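Phosphoribosylaminoimidazole carboxylase (Treponema denticola, PDB 5C5D) catalyses the reversible conversion of 5-aminoimidazole ribonucleotide and carbon dioxide to 4-carboxy-5-aminoimidazole ribonucleotide in de novo purine biosynthesis. Local coordinates at residues L61-G67 with A83-P89; L4-G10 with E31-G37. The protein carries 1 engineered substitution. All coordinates share one frame; numbering follows the deposited sequence.

Interaction 1 of 2, residues L61-G67 with A83-P89; sequences LYITIAG and ATIACPP. With EDO (1,2-ethanediol), chain I.
The ring of Y62 receives the carbonyl oxygen of A83 at its edge, near the ring plane, while the methyl CG2 of T84 approaches it obliquely. At the far end the puckered ring of P89 rests on the turn after the partner strand: its CG lies 3.7 Å from CA of G67, a residue that binds substrate, and its CD 3.4 Å from A66 O. Between these ends, strands 61-65 and 84-86 run parallel, their directions differing by 20°. I85 N donates to Y62 O (2.8 Å) and T64 N to I85 O (2.8 Å). C87 N then reaches T64 O at 3.0 Å. Y62 N is buried and finds no partner. I63 and I85 run alongside each other on one face of the sheet, with I63 CG1 4.0 Å from I85 CB. On the other face are T64 and T84. A chi1 of 49° sets T64 OG1 between its backbone N and carbonyl carbon, where it shares a water with T84 OG1; the water lies 2.8 Å from T64 OG1 and donates to T84 OG1. An ethanediol, probably from the crystallisation liquor, donates to P89 O at 3.2 Å. Helix 72-79 connects the two strands, making a beta-alpha-beta unit. That helix packs on the threonine face, with V76 against Y62 and T64, and supplies S73 and D77 as partners for T64 OG1 and T84 OG1. Helix 15-27 lies against I63, on the face that I63 shares with I85, and also meets I65; strand 4-9 flanks 61-65 within the sheet.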
ATOM      1  N   LEU D  61      -1.749 -22.986 -26.274  1.00 17.24           N
ATOM      2  CA  LEU D  61      -1.780 -22.171 -25.074  1.00 16.96           C
ATOM      3  C   LEU D  61      -2.722 -21.000 -25.320  1.00 17.42           C
ATOM      4  O   LEU D  61      -2.862 -20.558 -26.448  1.00 19.08           O
ATOM      5  CB  LEU D  61      -0.393 -21.655 -24.701  1.00 17.54           C
ATOM      6  CG  LEU D  61       0.589 -22.708 -24.221  1.00 18.85           C
ATOM      7  CD1 LEU D  61       1.942 -22.066 -24.083  1.00 19.16           C
ATOM      8  CD2 LEU D  61       0.166 -23.348 -22.902  1.00 21.62           C
ATOM      9  N   TYR D  62      -3.357 -20.524 -24.256  1.00 15.32           N
ATOM     10  CA  TYR D  62      -4.122 -19.291 -24.308  1.00 15.69           C
ATOM     11  C   TYR D  62      -3.406 -18.251 -23.484  1.00 16.68           C
ATOM     12  O   TYR D  62      -3.007 -18.547 -22.362  1.00 18.54           O
ATOM     13  CB  TYR D  62      -5.538 -19.527 -23.776  1.00 17.79           C
ATOM     14  CG  TYR D  62      -6.306 -20.559 -24.572  1.00 18.46           C
ATOM     15  CD1 TYR D  62      -6.112 -21.914 -24.351  1.00 21.33           C
ATOM     16  CD2 TYR D  62      -7.239 -20.183 -25.525  1.00 20.55           C
ATOM     17  CE1 TYR D  62      -6.809 -22.861 -25.084  1.00 21.62           C
ATOM     18  CE2 TYR D  62      -7.948 -21.103 -26.236  1.00 22.67           C
ATOM     19  CZ  TYR D  62      -7.740 -22.454 -26.015  1.00 21.71           C
ATOM     20  OH  TYR D  62      -8.421 -23.419 -26.734  1.00 22.31           O
ATOM     21  N   ILE D  63      -3.241 -17.057 -24.039  1.00 15.37           N
ATOM     22  CA  ILE D  63      -2.718 -15.916 -23.279  1.00 16.99           C
ATOM     23  C   ILE D  63      -3.877 -14.938 -23.163  1.00 18.79           C
ATOM     24  O   ILE D  63      -4.388 -14.448 -24.177  1.00 18.95           O
ATOM     25  CB  ILE D  63      -1.495 -15.277 -23.938  1.00 17.07           C
ATOM     26  CG1 ILE D  63      -0.354 -16.283 -24.046  1.00 18.92           C
ATOM     27  CG2 ILE D  63      -1.045 -14.042 -23.153  1.00 17.57           C
ATOM     28  CD1 ILE D  63       0.882 -15.720 -24.805  1.00 18.01           C
ATOM     29  N   THR D  64      -4.286 -14.648 -21.931  1.00 15.46           N
ATOM     30  CA  THR D  64      -5.482 -13.865 -21.671  1.00 15.89           C
ATOM     31  C   THR D  64      -5.156 -12.493 -21.111  1.00 16.09           C
ATOM     32  O   THR D  64      -4.383 -12.344 -20.180  1.00 18.10           O
ATOM     33  CB  THR D  64      -6.401 -14.625 -20.722  1.00 20.37           C
ATOM     34  OG1 THR D  64      -5.609 -15.073 -19.599  1.00 19.40           O
ATOM     35  CG2 THR D  64      -7.035 -15.806 -21.467  1.00 22.00           C
ATOM     36  N   ILE D  65      -5.724 -11.497 -21.768  1.00 16.49           N
ATOM     37  CA  ILE D  65      -5.451 -10.084 -21.489  1.00 15.82           C
ATOM     38  C   ILE D  65      -6.701  -9.333 -21.072  1.00 19.09           C
ATOM     39  O   ILE D  65      -7.587  -9.160 -21.873  1.00 21.21           O
ATOM     40  CB  ILE D  65      -4.915  -9.387 -22.734  1.00 17.88           C
ATOM     41  CG1 ILE D  65      -3.639 -10.085 -23.225  1.00 18.86           C
ATOM     42  CG2 ILE D  65      -4.589  -7.932 -22.463  1.00 18.43           C
ATOM     43  CD1 ILE D  65      -3.302  -9.675 -24.667  1.00 19.63           C
ATOM     44  N   ALA D  66      -6.779  -8.887 -19.825  1.00 17.42           N
ATOM     45  CA  ALA D  66      -7.929  -8.122 -19.392  1.00 17.69           C
ATOM     46  C   ALA D  66      -7.492  -7.098 -18.366  1.00 19.17           C
ATOM     47  O   ALA D  66      -6.773  -7.439 -17.424  1.00 20.23           O
ATOM     48  CB  ALA D  66      -8.988  -9.009 -18.818  1.00 21.01           C
ATOM     49  N   GLY D  67      -7.945  -5.860 -18.559  1.00 19.31           N
ATOM     50  CA  GLY D  67      -7.628  -4.808 -17.617  1.00 21.73           C
ATOM     51  C   GLY D  67      -8.607  -4.745 -16.468  1.00 22.00           C
ATOM     52  O   GLY D  67      -9.554  -5.538 -16.375  1.00 21.83           O
ATOM     53  N   ALA D  83      -2.825 -25.581 -20.304  1.00 17.39           N
ATOM     54  CA  ALA D  83      -2.382 -24.413 -19.549  1.00 15.89           C
ATOM     55  C   ALA D  83      -2.778 -23.104 -20.208  1.00 18.17           C
ATOM     56  O   ALA D  83      -2.995 -23.026 -21.432  1.00 19.55           O
ATOM     57  CB  ALA D  83      -0.885 -24.472 -19.390  1.00 17.44           C
ATOM     58  N   THR D  84      -2.848 -22.072 -19.379  1.00 17.24           N
ATOM     59  CA  THR D  84      -3.050 -20.715 -19.851  1.00 15.99           C
ATOM     60  C   THR D  84      -2.108 -19.774 -19.141  1.00 14.98           C
ATOM     61  O   THR D  84      -1.546 -20.101 -18.104  1.00 16.43           O
ATOM     62  CB  THR D  84      -4.496 -20.224 -19.630  1.00 18.77           C
ATOM     63  OG1 THR D  84      -4.736 -19.946 -18.243  1.00 17.94           O
ATOM     64  CG2 THR D  84      -5.514 -21.267 -20.090  1.00 18.86           C
ATOM     65  N   ILE D  85      -1.952 -18.608 -19.738  1.00 15.45           N
ATOM     66  CA  ILE D  85      -1.064 -17.536 -19.242  1.00 14.31           C
ATOM     67  C   ILE D  85      -1.876 -16.241 -19.139  1.00 15.92           C
ATOM     68  O   ILE D  85      -2.528 -15.850 -20.095  1.00 17.48           O
ATOM     69  CB  ILE D  85       0.115 -17.335 -20.208  1.00 14.65           C
ATOM     70  CG1 ILE D  85       0.970 -18.595 -20.305  1.00 16.95           C
ATOM     71  CG2 ILE D  85       0.979 -16.107 -19.815  1.00 17.55           C
ATOM     72  CD1 ILE D  85       1.955 -18.568 -21.452  1.00 20.30           C
ATOM     73  N   ALA D  86      -1.847 -15.592 -17.975  1.00 14.76           N
ATOM     74  CA  ALA D  86      -2.431 -14.256 -17.805  1.00 15.07           C
ATOM     75  C   ALA D  86      -1.365 -13.210 -18.020  1.00 15.98           C
ATOM     76  O   ALA D  86      -0.335 -13.270 -17.381  1.00 16.25           O
ATOM     77  CB  ALA D  86      -3.008 -14.100 -16.417  1.00 16.43           C
ATOM     78  N   CYS D  87      -1.637 -12.239 -18.873  1.00 16.73           N
ATOM     79  CA  CYS D  87      -0.712 -11.137 -19.080  1.00 15.24           C
ATOM     80  C   CYS D  87      -1.550  -9.870 -19.163  1.00 16.70           C
ATOM     81  O   CYS D  87      -1.894  -9.407 -20.259  1.00 19.08           O
ATOM     82  CB  CYS D  87       0.113 -11.357 -20.329  1.00 16.89           C
ATOM     83  SG  CYS D  87       1.384 -10.074 -20.549  1.00 19.15           S
ATOM     84  N   PRO D  88      -1.900  -9.305 -17.991  1.00 16.80           N
ATOM     85  CA  PRO D  88      -2.784  -8.152 -17.988  1.00 17.77           C
ATOM     86  C   PRO D  88      -2.039  -6.912 -18.496  1.00 18.51           C
ATOM     87  O   PRO D  88      -0.805  -6.857 -18.390  1.00 16.70           O
ATOM     88  CB  PRO D  88      -3.183  -8.017 -16.524  1.00 18.23           C
ATOM     89  CG  PRO D  88      -2.036  -8.579 -15.763  1.00 16.71           C
ATOM     90  CD  PRO D  88      -1.560  -9.741 -16.621  1.00 17.49           C
ATOM     91  N   PRO D  89      -2.776  -5.942 -19.047  1.00 17.31           N
ATOM     92  CA  PRO D  89      -2.153  -4.697 -19.454  1.00 19.58           C
ATOM     93  C   PRO D  89      -1.697  -3.940 -18.229  1.00 19.83           C
ATOM     94  O   PRO D  89      -2.228  -4.143 -17.142  1.00 21.31           O
ATOM     95  CB  PRO D  89      -3.270  -3.954 -20.187  1.00 21.53           C
ATOM     96  CG  PRO D  89      -4.543  -4.468 -19.584  1.00 23.81           C
ATOM     97  CD  PRO D  89      -4.246  -5.889 -19.136  1.00 21.16           C
TER
HETATM   98  C1  EDO I 200      -1.901  -4.399 -13.307  1.00 33.99           C
HETATM   99  O1  EDO I 200      -1.337  -5.241 -14.300  1.00 38.66           O
HETATM  100  C2  EDO I 200      -0.744  -3.663 -12.676  1.00 27.72           C
HETATM  101  O2  EDO I 200       0.118  -3.146 -13.705  1.00 27.14           O
HETATM  102  O   HOH W   1      -6.162 -17.640 -18.639  1.00 21.02           O

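Interaction 2 of 2, residues L4-G10 with E31-G37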
ATOM      1  N   LEU D   4       0.056 -23.641 -31.328  1.00 23.46           N
ATOM      2  CA  LEU D   4      -0.806 -22.494 -31.555  1.00 22.18           C
ATOM      3  C   LEU D   4      -0.976 -21.744 -30.239  1.00 21.48           C
ATOM      4  O   LEU D   4      -1.236 -22.351 -29.211  1.00 21.11           O
ATOM      5  CB  LEU D   4      -2.178 -22.933 -32.080  1.00 24.54           C
ATOM      6  CG  LEU D   4      -3.169 -21.801 -32.282  1.00 23.96           C
ATOM      7  CD1 LEU D   4      -2.641 -20.876 -33.365  1.00 24.49           C
ATOM      8  CD2 LEU D   4      -4.540 -22.341 -32.655  1.00 26.69           C
ATOM      9  N   VAL D   5      -0.858 -20.425 -30.269  1.00 18.88           N
ATOM     10  CA  VAL D   5      -1.138 -19.617 -29.106  1.00 18.46           C
ATOM     11  C   VAL D   5      -2.321 -18.723 -29.435  1.00 22.50           C
ATOM     12  O   VAL D   5      -2.278 -17.975 -30.399  1.00 22.44           O
ATOM     13  CB  VAL D   5       0.045 -18.733 -28.705  1.00 20.74           C
ATOM     14  CG1 VAL D   5      -0.340 -17.807 -27.551  1.00 20.05           C
ATOM     15  CG2 VAL D   5       1.242 -19.573 -28.307  1.00 19.40           C
ATOM     16  N   ILE D   6      -3.364 -18.810 -28.628  1.00 20.31           N
ATOM     17  CA  ILE D   6      -4.529 -17.985 -28.805  1.00 20.27           C
ATOM     18  C   ILE D   6      -4.383 -16.830 -27.839  1.00 19.45           C
ATOM     19  O   ILE D   6      -4.349 -17.031 -26.635  1.00 18.49           O
ATOM     20  CB  ILE D   6      -5.837 -18.744 -28.514  1.00 20.91           C
ATOM     21  CG1 ILE D   6      -5.999 -19.943 -29.461  1.00 20.52           C
ATOM     22  CG2 ILE D   6      -7.007 -17.782 -28.605  1.00 22.01           C
ATOM     23  CD1 ILE D   6      -5.319 -21.241 -29.002  1.00 21.21           C
ATOM     24  N   ILE D   7      -4.316 -15.625 -28.392  1.00 18.77           N
ATOM     25  CA  ILE D   7      -4.233 -14.409 -27.589  1.00 19.83           C
ATOM     26  C   ILE D   7      -5.614 -13.830 -27.516  1.00 19.77           C
ATOM     27  O   ILE D   7      -6.136 -13.362 -28.531  1.00 24.01           O
ATOM     28  CB  ILE D   7      -3.265 -13.394 -28.199  1.00 21.45           C
ATOM     29  CG1 ILE D   7      -1.898 -14.038 -28.387  1.00 23.76           C
ATOM     30  CG2 ILE D   7      -3.164 -12.153 -27.299  1.00 18.48           C
ATOM     31  CD1 ILE D   7      -0.919 -13.172 -29.176  1.00 23.32           C
ATOM     32  N   LEU D   8      -6.237 -13.896 -26.344  1.00 18.54           N
ATOM     33  CA  LEU D   8      -7.622 -13.450 -26.175  1.00 18.92           C
ATOM     34  C   LEU D   8      -7.694 -12.273 -25.226  1.00 19.01           C
ATOM     35  O   LEU D   8      -7.243 -12.364 -24.072  1.00 19.18           O
ATOM     36  CB  LEU D   8      -8.493 -14.600 -25.654  1.00 20.20           C
ATOM     37  CG  LEU D   8      -9.921 -14.198 -25.296  1.00 23.13           C
ATOM     38  CD1 LEU D   8     -10.691 -13.644 -26.487  1.00 25.88           C
ATOM     39  CD2 LEU D   8     -10.641 -15.394 -24.693  1.00 23.94           C
ATOM     40  N   MET D   9      -8.243 -11.161 -25.708  1.00 19.42           N
ATOM     41  CA  MET D   9      -8.297  -9.950 -24.907  1.00 20.65           C
ATOM     42  C   MET D   9      -9.747  -9.535 -24.651  1.00 24.21           C
ATOM     43  O   MET D   9     -10.626  -9.791 -25.472  1.00 23.75           O
ATOM     44  CB  MET D   9      -7.543  -8.827 -25.625  1.00 19.42           C
ATOM     45  CG  MET D   9      -8.302  -8.281 -26.779  1.00 23.54           C
ATOM     46  SD  MET D   9      -7.271  -7.170 -27.792  1.00 28.84           S
ATOM     47  CE  MET D   9      -6.440  -8.374 -28.810  1.00 31.38           C
ATOM     48  N   GLY D  10      -9.980  -8.881 -23.518  1.00 22.04           N
ATOM     49  CA  GLY D  10     -11.324  -8.533 -23.108  1.00 23.45           C
ATOM     50  C   GLY D  10     -11.890  -7.370 -23.874  1.00 23.64           C
ATOM     51  O   GLY D  10     -13.103  -7.238 -23.970  1.00 26.05           O
ATOM     52  N   GLU D  31       2.836 -19.913 -34.336  1.00 21.49           N
ATOM     53  CA  GLU D  31       1.584 -19.377 -34.850  1.00 23.52           C
ATOM     54  C   GLU D  31       0.741 -18.852 -33.705  1.00 24.32           C
ATOM     55  O   GLU D  31       0.644 -19.499 -32.645  1.00 24.44           O
ATOM     56  CB  GLU D  31       0.786 -20.436 -35.628  1.00 23.65           C
ATOM     57  CG  GLU D  31      -0.474 -19.856 -36.297  1.00 29.73           C
ATOM     58  CD  GLU D  31      -1.269 -20.866 -37.126  1.00 35.00           C
ATOM     59  OE1 GLU D  31      -0.824 -22.019 -37.313  1.00 32.27           O
ATOM     60  OE2 GLU D  31      -2.356 -20.479 -37.589  1.00 40.22           O
ATOM     61  N   TYR D  32       0.063 -17.732 -33.958  1.00 25.38           N
ATOM     62  CA  TYR D  32      -0.848 -17.136 -32.976  1.00 23.19           C
ATOM     63  C   TYR D  32      -2.171 -16.727 -33.641  1.00 23.13           C
ATOM     64  O   TYR D  32      -2.271 -16.591 -34.877  1.00 25.33           O
ATOM     65  CB  TYR D  32      -0.205 -15.920 -32.275  1.00 23.23           C
ATOM     66  CG  TYR D  32       0.084 -14.800 -33.234  1.00 24.59           C
ATOM     67  CD1 TYR D  32      -0.918 -13.931 -33.612  1.00 25.75           C
ATOM     68  CD2 TYR D  32       1.357 -14.611 -33.745  1.00 27.99           C
ATOM     69  CE1 TYR D  32      -0.673 -12.908 -34.513  1.00 29.10           C
ATOM     70  CE2 TYR D  32       1.619 -13.588 -34.625  1.00 25.59           C
ATOM     71  CZ  TYR D  32       0.588 -12.742 -35.012  1.00 30.98           C
ATOM     72  OH  TYR D  32       0.807 -11.707 -35.899  1.00 35.67           O
ATOM     73  N   ALA D  33      -3.197 -16.605 -32.810  1.00 22.32           N
ATOM     74  CA  ALA D  33      -4.463 -16.016 -33.199  1.00 25.13           C
ATOM     75  C   ALA D  33      -4.767 -14.932 -32.199  1.00 25.11           C
ATOM     76  O   ALA D  33      -4.487 -15.102 -31.034  1.00 27.90           O
ATOM     77  CB  ALA D  33      -5.551 -17.054 -33.208  1.00 25.80           C
ATOM     78  N   ILE D  34      -5.289 -13.797 -32.681  1.00 23.36           N
ATOM     79  CA  ILE D  34      -5.704 -12.706 -31.807  1.00 21.16           C
ATOM     80  C   ILE D  34      -7.203 -12.551 -31.878  1.00 23.80           C
ATOM     81  O   ILE D  34      -7.771 -12.420 -32.963  1.00 26.23           O
ATOM     82  CB  ILE D  34      -5.051 -11.393 -32.197  1.00 30.21           C
ATOM     83  CG1 ILE D  34      -3.555 -11.510 -32.027  1.00 28.94           C
ATOM     84  CG2 ILE D  34      -5.610 -10.248 -31.327  1.00 30.15           C
ATOM     85  CD1 ILE D  34      -2.781 -10.292 -32.494  1.00 34.99           C
ATOM     86  N   ARG D  35      -7.826 -12.583 -30.704  1.00 21.81           N
ATOM     87  CA  ARG D  35      -9.279 -12.540 -30.590  1.00 22.64           C
ATOM     88  C   ARG D  35      -9.698 -11.603 -29.474  1.00 22.06           C
ATOM     89  O   ARG D  35      -8.929 -11.305 -28.561  1.00 22.98           O
ATOM     90  CB  ARG D  35      -9.859 -13.925 -30.330  1.00 21.52           C
ATOM     91  CG  ARG D  35      -9.462 -15.006 -31.345  1.00 21.27           C
ATOM     92  CD  ARG D  35     -10.049 -14.689 -32.704  1.00 23.22           C
ATOM     93  NE  ARG D  35     -11.507 -14.624 -32.703  1.00 27.00           N
ATOM     94  CZ  ARG D  35     -12.323 -15.668 -32.879  1.00 29.34           C
ATOM     95  NH1 ARG D  35     -11.851 -16.889 -33.102  1.00 29.11           N
ATOM     96  NH2 ARG D  35     -13.636 -15.468 -32.891  1.00 28.96           N
ATOM     97  N   ILE D  36     -10.941 -11.160 -29.566  1.00 23.40           N
ATOM     98  CA  ILE D  36     -11.551 -10.294 -28.587  1.00 23.58           C
ATOM     99  C   ILE D  36     -12.822 -10.907 -28.012  1.00 26.78           C
ATOM    100  O   ILE D  36     -13.685 -11.374 -28.745  1.00 26.45           O
ATOM    101  CB  ILE D  36     -11.896  -8.925 -29.216  1.00 26.76           C
ATOM    102  CG1 ILE D  36     -10.618  -8.214 -29.652  1.00 24.19           C
ATOM    103  CG2 ILE D  36     -12.610  -8.029 -28.217  1.00 28.60           C
ATOM    104  CD1 ILE D  36     -10.881  -7.014 -30.576  1.00 23.65           C
ATOM    105  N   GLY D  37     -12.943 -10.869 -26.696  1.00 23.32           N
ATOM    106  CA  GLY D  37     -14.149 -11.316 -26.043  1.00 26.07           C
ATOM    107  C   GLY D  37     -14.064 -11.077 -24.560  1.00 26.55           C
ATOM    108  O   GLY D  37     -13.015 -11.289 -23.951  1.00 24.40           O
TER
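L4-G10 and E31-G37 pair as parallel strands joined through helix 15-27, the first beta-alpha-beta unit of a flavodoxin-like three-layer fold with strand order 2-1-3-4-5. Their directions differ by 19°. Six backbone hydrogen bonds zip them together, from V5 N to E31 O (3.0 Å) at one end to G37 N donating to M9 O (2.8 Å) at the other. The shortest joins I7 N to A33 O at 2.7 Å, and in between A33, R35 and M9 donate to V5, I7 and R35. Side-chain packing divides between the two faces. With I7, I34 and I36 on its side, M9 turns its chain along strand 31-36: chi1 of 75° places CG between the backbone N and the carbonyl carbon, 3.7 Å from I36 CG1, and a bend at chi3 brings CE over to I34 CG2. That last approach is tighter than normal van der Waals contact and its exact closeness is doubtful. On the opposite face L8 stretches its CD1 across to R35, 3.9 Å from CB, and to G37 N, while the L4 side chain crosses that of E31, with L4 CD1 3.8 Å from E31 CG. Charged groups find their partners beyond the pair. E31 makes a salt bridge to R58. The R35 chain is bent at chi2 and chi3; its NH1 is hydrogen-bonded to Y53 OH, and its NH2 forms a salt bridge with D154 of the third subunit, whose carboxylate also accepts a hydrogen bond from I36 N. Strand 31-36 is an outermost strand of the sheet within this chain, and the third subunit packs against it. Weaker CA-H...O contacts run alongside the ladder; the straightest is at the loop end, where G10 CA meets G37 O at 3.3 Å with 172° at the hydrogen.

In the fold
Interactions 1 and 2 are successive parts of one sheet, their centres about 9 Å apart, and they meet where strands 4-9 and 60-65 are neighbours. I6 appears to bond from both backbone groups, with its N 2.8 Å from L61 O and its O 2.8 Å from I63 N. Side chains join across too: I65 CD1 lies 3.6 Å from I7 CG2. Both contacts run to the substrate site at the C-terminal ends of the strands. Interaction 1 contains the substrate-binding G67. The substrate-binding D14 has its side chain about 4 Å from those of P89 and of M9, so it lies close to both interactions. D38, an engineered residue at a substrate-binding position, follows directly after 31-37.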